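Periplasmic solute binding protein (Candidatus liberibacter, PDB 4CL2) binds manganese and zinc in the periplasm and probably hands the captured metal to a membrane transporter for uptake into the cell. Local coordinates at residues V6-F11 with T27-V32; V32-D37 with V246-K251; S38-V43 with E65-K70; K50-D55 with F72-K77; L56-G61 with K80-T85. All blocks are in the same frame, centred on the assembly; numbering follows the deposited sequence. Where two conformers were deposited one is given.

Interaction 1: V6-F11 with T27-V32. With SO4 (sulfate ion), chain B.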
# COMPACT_ATOMS: atom_id res chain seq x y z
N VAL A 6 19.99 -12.23 4.00
CA VAL A 6 19.58 -10.83 4.05
C VAL A 6 18.53 -10.65 2.94
O VAL A 6 18.72 -11.07 1.81
CB VAL A 6 20.79 -9.87 3.79
CG1 VAL A 6 20.34 -8.40 3.77
CG2 VAL A 6 21.82 -10.01 4.87
N VAL A 7 17.38 -10.14 3.30
CA VAL A 7 16.24 -9.95 2.37
C VAL A 7 15.92 -8.44 2.40
O VAL A 7 15.53 -7.87 3.44
CB VAL A 7 15.02 -10.75 2.82
CG1 VAL A 7 13.86 -10.48 1.89
CG2 VAL A 7 15.36 -12.23 2.85
N LEU A 8 16.13 -7.81 1.24
CA LEU A 8 15.91 -6.37 1.02
C LEU A 8 14.51 -6.15 0.44
O LEU A 8 14.17 -6.63 -0.63
CB LEU A 8 17.00 -5.78 0.13
CG LEU A 8 16.75 -4.32 -0.22
CD1 LEU A 8 16.85 -3.40 0.99
CD2 LEU A 8 17.80 -3.93 -1.31
N SER A 9 13.68 -5.40 1.16
CA SER A 9 12.35 -4.96 0.68
C SER A 9 12.47 -3.53 0.09
O SER A 9 13.27 -2.71 0.53
CB SER A 9 11.33 -4.99 1.82
OG SER A 9 11.13 -6.29 2.37
N SER A 10 11.70 -3.27 -0.96
CA SER A 10 11.79 -1.99 -1.65
C SER A 10 11.31 -0.82 -0.75
O SER A 10 11.85 0.27 -0.88
CB SER A 10 11.07 -2.02 -2.98
OG SER A 10 9.66 -2.21 -2.79
N PHE A 11 10.28 -1.03 0.03
CA PHE A 11 9.78 0.04 0.89
C PHE A 11 9.12 -0.49 2.14
O PHE A 11 9.01 -1.71 2.38
CB PHE A 11 8.87 1.03 0.09
CG PHE A 11 7.41 0.57 -0.08
CD1 PHE A 11 7.06 -0.56 -0.80
CD2 PHE A 11 6.40 1.34 0.47
CE1 PHE A 11 5.73 -0.92 -0.98
CE2 PHE A 11 5.06 0.98 0.31
CZ PHE A 11 4.73 -0.14 -0.43
N THR A 27 17.71 -11.49 8.07
CA THR A 27 17.80 -10.06 8.29
C THR A 27 16.97 -9.34 7.26
O THR A 27 17.21 -9.51 6.09
CB THR A 27 19.26 -9.61 8.21
OG1 THR A 27 19.98 -10.33 9.23
CG2 THR A 27 19.40 -8.12 8.46
N VAL A 28 15.96 -8.57 7.69
CA VAL A 28 15.10 -7.86 6.76
C VAL A 28 15.57 -6.40 6.75
O VAL A 28 15.67 -5.73 7.81
CB VAL A 28 13.63 -7.98 7.20
CG1 VAL A 28 12.76 -7.07 6.36
CG2 VAL A 28 13.16 -9.42 7.06
N THR A 29 15.88 -5.92 5.58
CA THR A 29 16.27 -4.52 5.32
C THR A 29 15.21 -3.89 4.42
O THR A 29 14.37 -4.62 3.77
CB THR A 29 17.64 -4.46 4.70
OG1 THR A 29 17.69 -5.31 3.54
CG2 THR A 29 18.70 -4.87 5.73
N THR A 30 15.27 -2.56 4.36
CA THR A 30 14.34 -1.76 3.56
C THR A 30 15.09 -0.69 2.81
O THR A 30 15.97 -0.02 3.38
CB THR A 30 13.29 -1.09 4.52
OG1 THR A 30 12.59 -2.11 5.24
CG2 THR A 30 12.32 -0.24 3.73
N LEU A 31 14.74 -0.48 1.54
CA LEU A 31 15.39 0.56 0.77
C LEU A 31 14.75 1.93 1.03
O LEU A 31 15.42 2.81 1.52
CB LEU A 31 15.34 0.25 -0.73
CG LEU A 31 15.94 1.24 -1.70
CD1 LEU A 31 17.45 1.33 -1.48
CD2 LEU A 31 15.72 0.84 -3.16
N VAL A 32 13.47 2.07 0.67
CA VAL A 32 12.77 3.35 0.78
C VAL A 32 12.12 3.29 2.16
O VAL A 32 11.08 2.70 2.38
CB VAL A 32 11.70 3.54 -0.34
CG1 VAL A 32 10.98 4.88 -0.13
CG2 VAL A 32 12.36 3.45 -1.70
S SO4 B . 16.97 -1.35 7.61
O1 SO4 B . 16.16 -0.15 7.89
O2 SO4 B . 18.36 -1.38 8.13
O3 SO4 B . 17.13 -1.35 6.20
O4 SO4 B . 16.30 -2.52 8.18
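Val7 and Ser9 turn their backbone N-H and C=O groups to residues 27-32 and give a clear example of parallel strand pairing. Val7 N donates to Thr27 O at 2.9 Å, and Val7 O accepts from Thr29 N. Two residues on, Ser9 N reaches Thr29 O at 2.8 Å, while Ser9 O accepts a hydrogen bond from Leu31 N. The chain then turns a corner, yet pairing persists, because Val32 N donates to Ser10 O at 2.9 Å. Leu8 uses its own backbone groups on strand 56-59, so the strand is bonded along both edges. Thr29 OG1 lies between its own backbone N and carbonyl carbon (chi1 53°), bringing it against Leu8 CD1 at 3.3 Å, the side chains crossing at about a right angle. Beyond the corner Phe11 CB packs on Val32 CB at 3.8 Å. The hydroxyl of Ser10 is held by Glu65. Strand 27-30 is one of the two outermost strands of this sheet: Thr30 N binds a sulfate oxygen, O3, at 2.9 Å, and Thr30 O accepts from Lys50. The beta-alpha-beta unit through helix 12-22 is thus closed mainly by backbone bonds, and its edge strand meets outside partners through Thr30.

Interaction 2: V32-D37 with V246-K251. With MN (manganese (II) ion), chain L; SO4 (sulfate ion), chain F; SO4 (sulfate ion), chain G.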
# COMPACT_ATOMS: atom_id res chain seq x y z
N VAL A 32 13.47 2.07 0.67
CA VAL A 32 12.77 3.35 0.78
C VAL A 32 12.12 3.29 2.16
O VAL A 32 11.08 2.70 2.38
CB VAL A 32 11.70 3.54 -0.34
CG1 VAL A 32 10.98 4.88 -0.13
CG2 VAL A 32 12.36 3.45 -1.70
N GLU A 33 12.79 3.92 3.12
CA GLU A 33 12.38 3.83 4.49
C GLU A 33 11.13 4.71 4.65
O GLU A 33 10.84 5.58 3.83
CB GLU A 33 13.46 4.33 5.43
CG GLU A 33 14.79 3.62 5.34
CD GLU A 33 14.91 2.39 6.17
OE1 GLU A 33 13.89 1.89 6.66
OE2 GLU A 33 16.09 1.94 6.33
N ALA A 34 10.43 4.43 5.72
CA ALA A 34 9.21 5.18 6.08
C ALA A 34 9.47 6.67 6.00
O ALA A 34 10.51 7.13 6.46
CB ALA A 34 8.83 4.82 7.49
N GLY A 35 8.56 7.39 5.36
CA GLY A 35 8.65 8.86 5.22
C GLY A 35 9.32 9.33 3.93
O GLY A 35 9.49 10.53 3.71
N ASN A 36 9.79 8.39 3.11
CA ASN A 36 10.33 8.68 1.80
C ASN A 36 9.35 8.08 0.82
O ASN A 36 8.56 7.21 1.18
CB ASN A 36 11.70 8.02 1.60
CG ASN A 36 12.77 8.58 2.51
OD1 ASN A 36 13.25 9.69 2.31
ND2 ASN A 36 13.09 7.86 3.54
N ASP A 37 9.39 8.57 -0.40
CA ASP A 37 8.45 8.15 -1.43
C ASP A 37 9.22 7.51 -2.58
O ASP A 37 10.25 8.02 -2.96
CB ASP A 37 7.66 9.35 -1.96
CG ASP A 37 6.46 8.92 -2.77
OD1 ASP A 37 6.68 8.73 -4.00
OD2 ASP A 37 5.35 8.72 -2.18
N VAL A 246 -1.41 5.60 3.68
CA VAL A 246 -1.47 4.68 2.54
C VAL A 246 -0.13 4.38 1.85
O VAL A 246 0.10 3.24 1.46
CB VAL A 246 -2.49 5.12 1.48
CG1 VAL A 246 -3.89 5.19 2.04
CG2 VAL A 246 -2.11 6.44 0.85
N ASP A 247 0.78 5.36 1.74
CA ASP A 247 1.97 5.21 0.88
C ASP A 247 3.23 4.82 1.63
O ASP A 247 4.21 4.48 1.00
CB ASP A 247 2.23 6.50 0.12
CG ASP A 247 1.26 6.70 -1.04
OD1 ASP A 247 0.68 5.70 -1.48
OD2 ASP A 247 1.11 7.87 -1.45
N SER A 248 3.21 4.95 2.96
CA SER A 248 4.37 4.68 3.81
C SER A 248 3.86 4.36 5.17
O SER A 248 2.85 4.91 5.59
CB SER A 248 5.22 5.94 3.87
OG SER A 248 6.32 5.81 4.78
N LEU A 249 4.57 3.52 5.90
CA LEU A 249 4.34 3.42 7.34
C LEU A 249 4.62 4.78 7.98
O LEU A 249 5.45 5.57 7.45
CB LEU A 249 5.26 2.38 7.97
CG LEU A 249 5.03 0.98 7.38
CD1 LEU A 249 5.89 0.03 8.11
CD2 LEU A 249 3.58 0.53 7.46
N SER A 250 3.97 5.06 9.11
CA SER A 250 4.27 6.26 9.84
C SER A 250 5.60 6.09 10.56
O SER A 250 6.14 4.98 10.61
CB SER A 250 3.18 6.56 10.89
OG SER A 250 3.19 5.61 11.95
N LYS A 251 6.07 7.18 11.16
CA LYS A 251 7.13 7.10 12.16
C LYS A 251 6.69 6.13 13.29
O LYS A 251 5.47 5.90 13.50
CB LYS A 251 7.47 8.52 12.68
CG LYS A 251 6.33 9.15 13.49
CD LYS A 251 6.39 10.67 13.63
CE LYS A 251 5.22 11.16 14.48
NZ LYS A 251 5.11 12.65 14.50
MN MN L . 1.29 6.51 -3.76
S SO4 F . 4.24 10.27 10.43
O1 SO4 F . 3.20 10.56 9.44
O2 SO4 F . 4.95 11.56 10.56
O3 SO4 F . 5.18 9.25 9.99
O4 SO4 F . 3.69 9.99 11.79
S SO4 G . 16.01 7.91 5.49
O1 SO4 G . 14.67 8.48 5.29
O2 SO4 G . 16.91 9.07 5.55
O3 SO4 G . 16.48 7.01 4.42
O4 SO4 G . 15.94 7.14 6.75
O HOH W 1 7.13 4.95 0.87
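Asp247 and Asp37 bring carboxylates close across this junction of two loops, their OD2 atoms 4.4 Å apart. Asp247 is committed to the metal: OD1 lies 2.5 Å from the manganese ion, with His106 and Glu172 completing the observed protein ligands, and the ion probably eases the repulsion between the two acids. Asp37 turns OD1 to the backbone N of His39 instead. A water joins the backbone carbonyls of Asp247 and Asn36. Next comes Ser248, the central grip of the contact. With OG anti to its own N (chi1 175°), the hydroxyl points at the type II turn of Glu33 to Asn36, accepting from Gly35 N at 2.8 Å and donating to Leu249 O. Gly35 has a positive phi (94°) at which a side chain would press on the preceding carbonyl. Leu249 packs its CB 4.4 Å from Ala34 CB, and its carbonyl O also lies against that methyl. Farther on, Ser250 OG donates to Lys251 O, and Lys251 N holds a sulfate. The junction therefore links the loop between strand 27-30 and helix 45-53 to the one between strand 239-244 and helix 259-274, with Ser248 and Leu249 also packed on helix 12-22.

Interaction 3: S38-V43 with E65-K70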
# COMPACT_ATOMS: atom_id res chain seq x y z
N SER A 38 8.71 6.44 -3.16
CA SER A 38 9.46 5.74 -4.22
C SER A 38 9.67 6.54 -5.51
O SER A 38 10.68 6.36 -6.20
CB SER A 38 8.76 4.41 -4.54
OG SER A 38 9.03 3.42 -3.56
N HIS A 39 8.73 7.42 -5.86
CA HIS A 39 8.88 8.16 -7.07
C HIS A 39 10.11 9.12 -6.97
O HIS A 39 10.19 9.94 -6.07
CB HIS A 39 7.60 8.93 -7.47
CG HIS A 39 7.75 9.63 -8.79
ND1 HIS A 39 7.87 8.94 -9.99
CD2 HIS A 39 7.86 10.95 -9.10
CE1 HIS A 39 8.04 9.80 -10.98
NE2 HIS A 39 8.04 11.02 -10.47
N SER A 40 11.06 8.94 -7.88
CA SER A 40 12.40 9.57 -7.82
C SER A 40 13.13 9.55 -6.44
O SER A 40 13.97 10.40 -6.18
CB SER A 40 12.33 10.99 -8.39
OG SER A 40 11.65 10.99 -9.64
N TYR A 41 12.84 8.57 -5.57
CA TYR A 41 13.75 8.25 -4.41
C TYR A 41 15.15 8.23 -4.92
O TYR A 41 15.45 7.65 -5.98
CB TYR A 41 13.38 6.86 -3.76
CG TYR A 41 14.36 6.51 -2.62
CD1 TYR A 41 14.25 7.14 -1.40
CD2 TYR A 41 15.36 5.57 -2.79
CE1 TYR A 41 15.15 6.91 -0.37
CE2 TYR A 41 16.26 5.29 -1.77
CZ TYR A 41 16.19 5.95 -0.57
OH TYR A 41 17.08 5.69 0.47
N GLN A 42 16.06 8.91 -4.22
CA GLN A 42 17.47 8.85 -4.61
C GLN A 42 18.22 7.73 -3.81
O GLN A 42 18.38 7.82 -2.59
CB GLN A 42 18.14 10.18 -4.38
CG GLN A 42 19.57 10.21 -4.90
CD GLN A 42 19.65 9.80 -6.36
OE1 GLN A 42 19.20 10.54 -7.24
NE2 GLN A 42 20.17 8.60 -6.62
N VAL A 43 18.57 6.68 -4.52
CA VAL A 43 19.37 5.57 -3.98
C VAL A 43 20.75 6.13 -3.63
O VAL A 43 21.39 6.72 -4.47
CB VAL A 43 19.45 4.44 -5.00
CG1 VAL A 43 20.30 3.28 -4.49
CG2 VAL A 43 18.04 3.93 -5.34
N GLU A 65 8.53 0.80 -8.32
CA GLU A 65 9.99 0.96 -8.32
C GLU A 65 10.58 1.46 -9.60
O GLU A 65 11.83 1.47 -9.79
CB GLU A 65 10.66 -0.39 -7.92
CG GLU A 65 10.29 -0.87 -6.52
CD GLU A 65 9.03 -1.73 -6.42
OE1 GLU A 65 8.51 -2.19 -7.48
OE2 GLU A 65 8.65 -1.98 -5.25
N GLU A 66 9.76 1.90 -10.55
CA GLU A 66 10.28 2.08 -11.91
C GLU A 66 11.48 3.04 -11.97
O GLU A 66 12.36 2.84 -12.79
CB GLU A 66 9.14 2.58 -12.84
CG GLU A 66 8.60 3.93 -12.49
CD GLU A 66 7.35 4.31 -13.31
OE1 GLU A 66 7.17 3.78 -14.42
OE2 GLU A 66 6.54 5.10 -12.79
N THR A 67 11.50 4.04 -11.13
CA THR A 67 12.57 5.04 -11.19
C THR A 67 13.88 4.55 -10.61
O THR A 67 14.92 5.13 -10.95
CB THR A 67 12.24 6.34 -10.47
OG1 THR A 67 12.15 6.14 -9.09
CG2 THR A 67 10.99 7.00 -11.10
N TYR A 68 13.85 3.51 -9.79
CA TYR A 68 15.11 2.99 -9.18
C TYR A 68 15.40 1.53 -9.44
O TYR A 68 16.42 1.00 -8.97
CB TYR A 68 15.19 3.35 -7.72
CG TYR A 68 14.05 2.88 -6.85
CD1 TYR A 68 14.00 1.58 -6.40
CD2 TYR A 68 13.00 3.74 -6.50
CE1 TYR A 68 13.00 1.16 -5.56
CE2 TYR A 68 11.97 3.31 -5.70
CZ TYR A 68 11.98 2.03 -5.22
OH TYR A 68 10.96 1.60 -4.41
N MET A 69 14.60 0.88 -10.31
CA MET A 69 14.96 -0.50 -10.74
C MET A 69 16.38 -0.61 -11.29
O MET A 69 17.02 -1.65 -11.10
CB MET A 69 13.99 -1.05 -11.79
CG MET A 69 12.68 -1.47 -11.19
SD MET A 69 12.67 -2.77 -9.94
CE MET A 69 13.59 -3.94 -10.93
N LYS A 70 16.86 0.41 -11.94
CA LYS A 70 18.22 0.44 -12.53
C LYS A 70 19.32 0.25 -11.48
O LYS A 70 20.43 -0.11 -11.86
CB LYS A 70 18.50 1.73 -13.27
CG LYS A 70 18.42 2.98 -12.40
CD LYS A 70 18.56 4.22 -13.24
CE LYS A 70 18.54 5.41 -12.31
NZ LYS A 70 18.69 6.69 -13.05
O HOH W 2 9.73 4.69 -8.82
O HOH W 3 7.54 6.48 -10.17
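Ser40 and Thr67 bring two loops within 5.6 Å, CA to CA. The first is a type II beta turn from Ser38 to Tyr41 in this metal-binding member of solute-binding protein family 9; the turn closes through Tyr41 N to Ser38 O. Facing it, residues 65-70 form no regular helix, though Tyr68 N bonds back to Glu65 O. Thr67 OG1, set between its own N and carbonyl carbon (chi1 67°), accepts a weak, bent bond from Ser40 N at 3.2 Å, while CG2 lies 3.8 Å from His39 ND1. A water spans Ser38 O and Thr67 N, and another joins the His39 ring to Glu66. His39 is a manganese and zinc ligand in another structure of this protein; here its side chain lies about 8 Å from the ion. Tyr68 provides the larger surface. Its CB meets Val43 CG2 at 3.8 Å, the two side chains crossing at about a right angle, and CD2 reaches Tyr41 CB. Ser38 O lies at the ring edge, near its plane. Tyr41 sends its hydroxyl to Asp47. At the far end of the Tyr68 ring, OH shares a 2.8 Å hydrogen bond with Ser38 OG, with either oxygen a possible donor.

Interaction 4: K50-D55 with F72-K77. With ACT (acetate ion), chain I; SO4 (sulfate ion), chain B.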
# COMPACT_ATOMS: atom_id res chain seq x y z
N LYS A 50 23.20 -2.00 0.89
CA LYS A 50 22.05 -2.85 1.13
C LYS A 50 21.75 -3.75 -0.05
O LYS A 50 21.44 -4.91 0.10
CB LYS A 50 20.82 -2.04 1.45
CG LYS A 50 20.87 -1.35 2.78
CD LYS A 50 19.53 -0.66 3.06
CE LYS A 50 19.59 0.03 4.38
NZ LYS A 50 18.34 0.74 4.80
N ILE A 51 21.85 -3.17 -1.23
CA ILE A 51 21.62 -3.92 -2.46
C ILE A 51 22.62 -5.06 -2.68
O ILE A 51 22.24 -6.17 -3.09
CB ILE A 51 21.49 -2.91 -3.67
CG1 ILE A 51 20.22 -2.06 -3.47
CG2 ILE A 51 21.49 -3.67 -5.02
CD1 ILE A 51 20.12 -0.90 -4.45
N GLN A 52 23.89 -4.78 -2.45
CA GLN A 52 24.94 -5.80 -2.59
C GLN A 52 24.77 -6.96 -1.57
O GLN A 52 25.03 -8.14 -1.88
CB GLN A 52 26.34 -5.20 -2.39
CG GLN A 52 26.80 -4.34 -3.56
CD GLN A 52 26.75 -5.17 -4.86
OE1 GLN A 52 27.39 -6.22 -4.96
NE2 GLN A 52 26.05 -4.64 -5.87
N ASN A 53 24.35 -6.58 -0.36
CA ASN A 53 24.17 -7.57 0.70
C ASN A 53 22.97 -8.46 0.51
O ASN A 53 22.96 -9.59 1.07
CB ASN A 53 24.04 -6.90 2.06
CG ASN A 53 25.33 -6.28 2.55
OD1 ASN A 53 25.30 -5.36 3.41
ND2 ASN A 53 26.40 -6.79 2.17
N ALA A 54 21.98 -8.03 -0.24
CA ALA A 54 20.74 -8.78 -0.38
C ALA A 54 20.97 -10.15 -1.04
O ALA A 54 21.57 -10.28 -2.11
CB ALA A 54 19.75 -7.98 -1.19
N ASP A 55 20.40 -11.16 -0.39
CA ASP A 55 20.25 -12.49 -0.98
C ASP A 55 18.95 -12.64 -1.77
O ASP A 55 18.77 -13.63 -2.46
CB ASP A 55 20.35 -13.54 0.18
CG ASP A 55 21.68 -13.51 0.83
OD1 ASP A 55 22.70 -13.70 0.12
OD2 ASP A 55 21.76 -13.26 2.03
N PHE A 72 19.13 -1.94 -9.09
CA PHE A 72 19.15 -3.37 -8.75
C PHE A 72 19.93 -4.11 -9.80
O PHE A 72 19.43 -4.99 -10.49
CB PHE A 72 17.77 -3.97 -8.52
CG PHE A 72 16.95 -3.31 -7.45
CD1 PHE A 72 17.44 -3.09 -6.15
CD2 PHE A 72 15.60 -3.03 -7.68
CE1 PHE A 72 16.68 -2.50 -5.19
CE2 PHE A 72 14.82 -2.46 -6.68
CZ PHE A 72 15.32 -2.20 -5.43
N THR A 73 21.23 -3.81 -9.86
CA THR A 73 22.10 -4.34 -10.84
C THR A 73 23.47 -4.68 -10.18
O THR A 73 23.71 -4.28 -9.05
CB THR A 73 22.28 -3.30 -11.96
OG1 THR A 73 22.94 -3.92 -13.05
CG2 THR A 73 23.09 -2.16 -11.55
N ASN A 74 24.35 -5.40 -10.90
CA ASN A 74 25.61 -5.87 -10.31
C ASN A 74 25.36 -6.65 -9.00
O ASN A 74 26.08 -6.45 -8.00
CB ASN A 74 26.52 -4.66 -10.12
CG ASN A 74 27.95 -5.03 -9.85
OD1 ASN A 74 28.47 -6.07 -10.29
ND2 ASN A 74 28.65 -4.11 -9.19
N LEU A 75 24.28 -7.43 -8.99
CA LEU A 75 23.80 -8.11 -7.79
C LEU A 75 24.66 -9.33 -7.41
O LEU A 75 25.38 -9.87 -8.21
CB LEU A 75 22.36 -8.56 -7.93
CG LEU A 75 21.28 -7.51 -8.26
CD1 LEU A 75 19.90 -8.16 -8.44
CD2 LEU A 75 21.28 -6.44 -7.20
N LYS A 76 24.57 -9.72 -6.14
CA LYS A 76 25.11 -10.95 -5.68
C LYS A 76 24.62 -12.15 -6.54
O LYS A 76 23.44 -12.24 -6.89
CB LYS A 76 24.76 -11.11 -4.17
CG LYS A 76 25.67 -12.10 -3.46
CD LYS A 76 25.12 -12.53 -2.12
CE LYS A 76 24.93 -11.35 -1.21
NZ LYS A 76 24.82 -11.81 0.22
N LYS A 77 25.54 -13.06 -6.91
CA LYS A 77 25.09 -14.24 -7.65
C LYS A 77 24.03 -14.99 -6.93
O LYS A 77 24.14 -15.26 -5.74
CB LYS A 77 26.29 -15.20 -7.89
CG LYS A 77 25.93 -16.48 -8.63
CD LYS A 77 27.10 -17.47 -8.60
CE LYS A 77 26.70 -18.91 -8.89
NZ LYS A 77 27.11 -19.34 -10.26
C ACT I . 26.51 -0.87 -9.03
O ACT I . 26.43 0.18 -9.74
OXT ACT I . 27.55 -1.52 -9.04
CH3 ACT I . 25.39 -1.42 -8.19
S SO4 B . 16.97 -1.35 7.61
O1 SO4 B . 16.16 -0.15 7.89
O2 SO4 B . 18.36 -1.38 8.13
O3 SO4 B . 17.13 -1.35 6.20
O4 SO4 B . 16.30 -2.52 8.18
O HOH W 4 22.60 -8.63 -4.26
O HOH W 5 24.97 -10.71 2.69
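Lys76 reaches across to the end of helix 45-53 with a side chain bent near its end. CG stands anti to its own backbone N, and a bend at chi3 (-59°) sets CE 3.3 Å from Gln52 O. From there NZ donates to Asn53 O at 3.0 Å and forms a salt bridge with Asp55 OD1 at 2.8 Å, approaching that oxygen from 42° above the carboxylate plane. A water shared by Asn53 O and NZ adds a further partner, so the ammonium group bonds a carbonyl at the helix end and a carboxylate together. The other oxygen of Asp55, OD2, accepts from Val6 N. Gln52 is folded differently: a bend at chi2 (-56°) places CD so that NE2 can donate to Asn74 O at 2.8 Å. That acceptor lies in the amide plane of Gln52, although the donor stands above the carbonyl plane of Asn74. A second water connects Lys76 N with the carbonyls of Ile51 and Ala54. Ile51 divides its branches between two apolar partners, CG2 touching Leu75 CD2 at 3.5 Å and CD1 meeting Phe72 CD1 at 3.9 Å, where the side chains cross at about a right angle. Ile51 also rests on Leu8 of strand 6-9, whereas Phe72 and Leu75 pack on Ile57 of strand 56-59 and Ile81 of strand 80-83, so the loop and the helix sit together over the sheet.

Interaction 5: L56-G61 with K80-T85; sequences LILCNG and KIITVT
Asn60 presents one face of its side-chain amide to Thr85, whose CG2 lies over it, 3.9 Å from OD1 and only slightly farther from CG and ND2. At the amide's edges the polar atoms are engaged: OD1 accepts from Tyr117, while ND2 donates to Pro105 O and, tilted 19° from the amide plane, to Gly61 O. Thr85 grips the same residue a second time, because OG1, set between its own N and carbonyl carbon (chi1 57°), donates to Asn60 O at 2.6 Å, nearly along the C=O axis. Before this, the chains run as parallel strands. Ile57 N bonds to Lys80 O and Ile57 O to Ile82 N; Cys59 N then donates to Ile82 O, and Cys59 O accepts from Val84 N at 2.9 Å. Apolar groups cover both faces of the pair. On one, Leu58 and Ile82 lie side by side, CD2 to CB 3.8 Å, and Leu56 CD1 presses on Ile82 CG1 at 3.4 Å, tighter than usual carbon contact. On the other, Cys59 SG meets Ile81 CG2 at 3.8 Å. Backbone bonds thus fix the alignment of the strands, and the hydroxyl of Thr85 extends the polar grip beyond their ends.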
# COMPACT_ATOMS: atom_id res chain seq x y z
N LEU A 56 18.02 -11.71 -1.60
CA LEU A 56 16.66 -11.73 -2.17
C LEU A 56 16.20 -10.28 -2.13
O LEU A 56 16.45 -9.60 -1.07
CB LEU A 56 15.75 -12.62 -1.33
CG LEU A 56 14.30 -12.72 -1.74
CD1 LEU A 56 14.17 -13.30 -3.11
CD2 LEU A 56 13.57 -13.56 -0.70
N ILE A 57 15.60 -9.80 -3.22
CA ILE A 57 15.05 -8.44 -3.27
C ILE A 57 13.55 -8.56 -3.52
O ILE A 57 13.13 -9.21 -4.46
CB ILE A 57 15.73 -7.59 -4.32
CG1 ILE A 57 17.22 -7.47 -4.00
CG2 ILE A 57 15.07 -6.23 -4.38
CD1 ILE A 57 18.03 -6.72 -5.04
N LEU A 58 12.76 -7.97 -2.62
CA LEU A 58 11.30 -8.03 -2.71
C LEU A 58 10.74 -6.66 -3.13
O LEU A 58 10.90 -5.66 -2.43
CB LEU A 58 10.73 -8.42 -1.38
CG LEU A 58 11.16 -9.75 -0.77
CD1 LEU A 58 10.51 -9.88 0.62
CD2 LEU A 58 10.78 -10.90 -1.72
N CYS A 59 10.16 -6.64 -4.32
CA CYS A 59 9.60 -5.40 -4.92
C CYS A 59 8.07 -5.53 -4.96
O CYS A 59 7.52 -6.62 -5.08
CB CYS A 59 10.09 -5.19 -6.35
SG CYS A 59 11.84 -4.63 -6.35
N ASN A 60 7.41 -4.38 -4.98
CA ASN A 60 5.99 -4.29 -5.22
C ASN A 60 5.60 -4.61 -6.62
O ASN A 60 4.54 -5.26 -6.88
CB ASN A 60 5.52 -2.85 -4.97
CG ASN A 60 3.99 -2.78 -4.80
OD1 ASN A 60 3.47 -3.20 -3.76
ND2 ASN A 60 3.32 -2.19 -5.77
N GLY A 61 6.41 -4.17 -7.56
CA GLY A 61 5.99 -4.13 -8.96
C GLY A 61 4.88 -3.14 -9.14
O GLY A 61 4.76 -2.17 -8.36
N LYS A 80 17.67 -13.06 -6.50
CA LYS A 80 16.52 -12.84 -7.38
C LYS A 80 15.75 -11.58 -6.94
O LYS A 80 15.78 -11.23 -5.77
CB LYS A 80 15.61 -14.05 -7.27
CG LYS A 80 16.26 -15.31 -7.86
CD LYS A 80 15.33 -16.50 -7.82
CE LYS A 80 15.97 -17.68 -8.58
NZ LYS A 80 15.11 -18.88 -8.55
N ILE A 81 15.07 -10.95 -7.88
CA ILE A 81 14.09 -9.89 -7.60
C ILE A 81 12.70 -10.48 -7.72
O ILE A 81 12.34 -11.02 -8.82
CB ILE A 81 14.27 -8.71 -8.56
CG1 ILE A 81 15.69 -8.20 -8.54
CG2 ILE A 81 13.25 -7.64 -8.27
CD1 ILE A 81 16.06 -7.23 -9.61
N ILE A 82 11.94 -10.46 -6.63
CA ILE A 82 10.60 -11.10 -6.58
C ILE A 82 9.59 -9.96 -6.56
O ILE A 82 9.75 -9.00 -5.83
CB ILE A 82 10.44 -11.95 -5.31
CG1 ILE A 82 11.48 -13.09 -5.25
CG2 ILE A 82 8.98 -12.44 -5.10
CD1 ILE A 82 11.43 -14.07 -6.32
N THR A 83 8.53 -10.08 -7.37
CA THR A 83 7.43 -9.14 -7.41
C THR A 83 6.34 -9.73 -6.54
O THR A 83 5.71 -10.76 -6.91
CB THR A 83 6.96 -8.96 -8.85
OG1 THR A 83 8.07 -8.36 -9.56
CG2 THR A 83 5.74 -8.03 -8.92
N VAL A 84 6.07 -9.09 -5.42
CA VAL A 84 5.20 -9.63 -4.43
C VAL A 84 3.72 -9.41 -4.70
O VAL A 84 2.91 -9.95 -3.97
CB VAL A 84 5.54 -9.16 -2.98
CG1 VAL A 84 7.02 -9.40 -2.66
CG2 VAL A 84 5.22 -7.67 -2.82
N THR A 85 3.37 -8.71 -5.78
CA THR A 85 2.01 -8.56 -6.28
C THR A 85 1.65 -9.56 -7.38
O THR A 85 0.57 -9.46 -7.96
CB THR A 85 1.77 -7.14 -6.80
OG1 THR A 85 2.75 -6.88 -7.80
CG2 THR A 85 1.83 -6.11 -5.69

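Four of the five contacts build one lobe around a parallel sheet ordered 27-30, 6-9, 56-59, 80-83. Interactions 1 and 5 pair its outer strands with their inner neighbours, their centres 10 Å apart. Interaction 4 sits to one side of both, 11 and 13 Å away, where helix 45-53 and the loop at 72-77 pack on the strands. Interaction 3 lies 14 Å from interactions 1 and 5 and is tied to each through Glu65. Along the chain, interactions 3, 4 and 5 interleave, and all are nested within the long loop closed by interaction 2. That contact alone brings in a distant segment, 246-251, and with it a manganese ligand, joining the sheet's loops to the metal site.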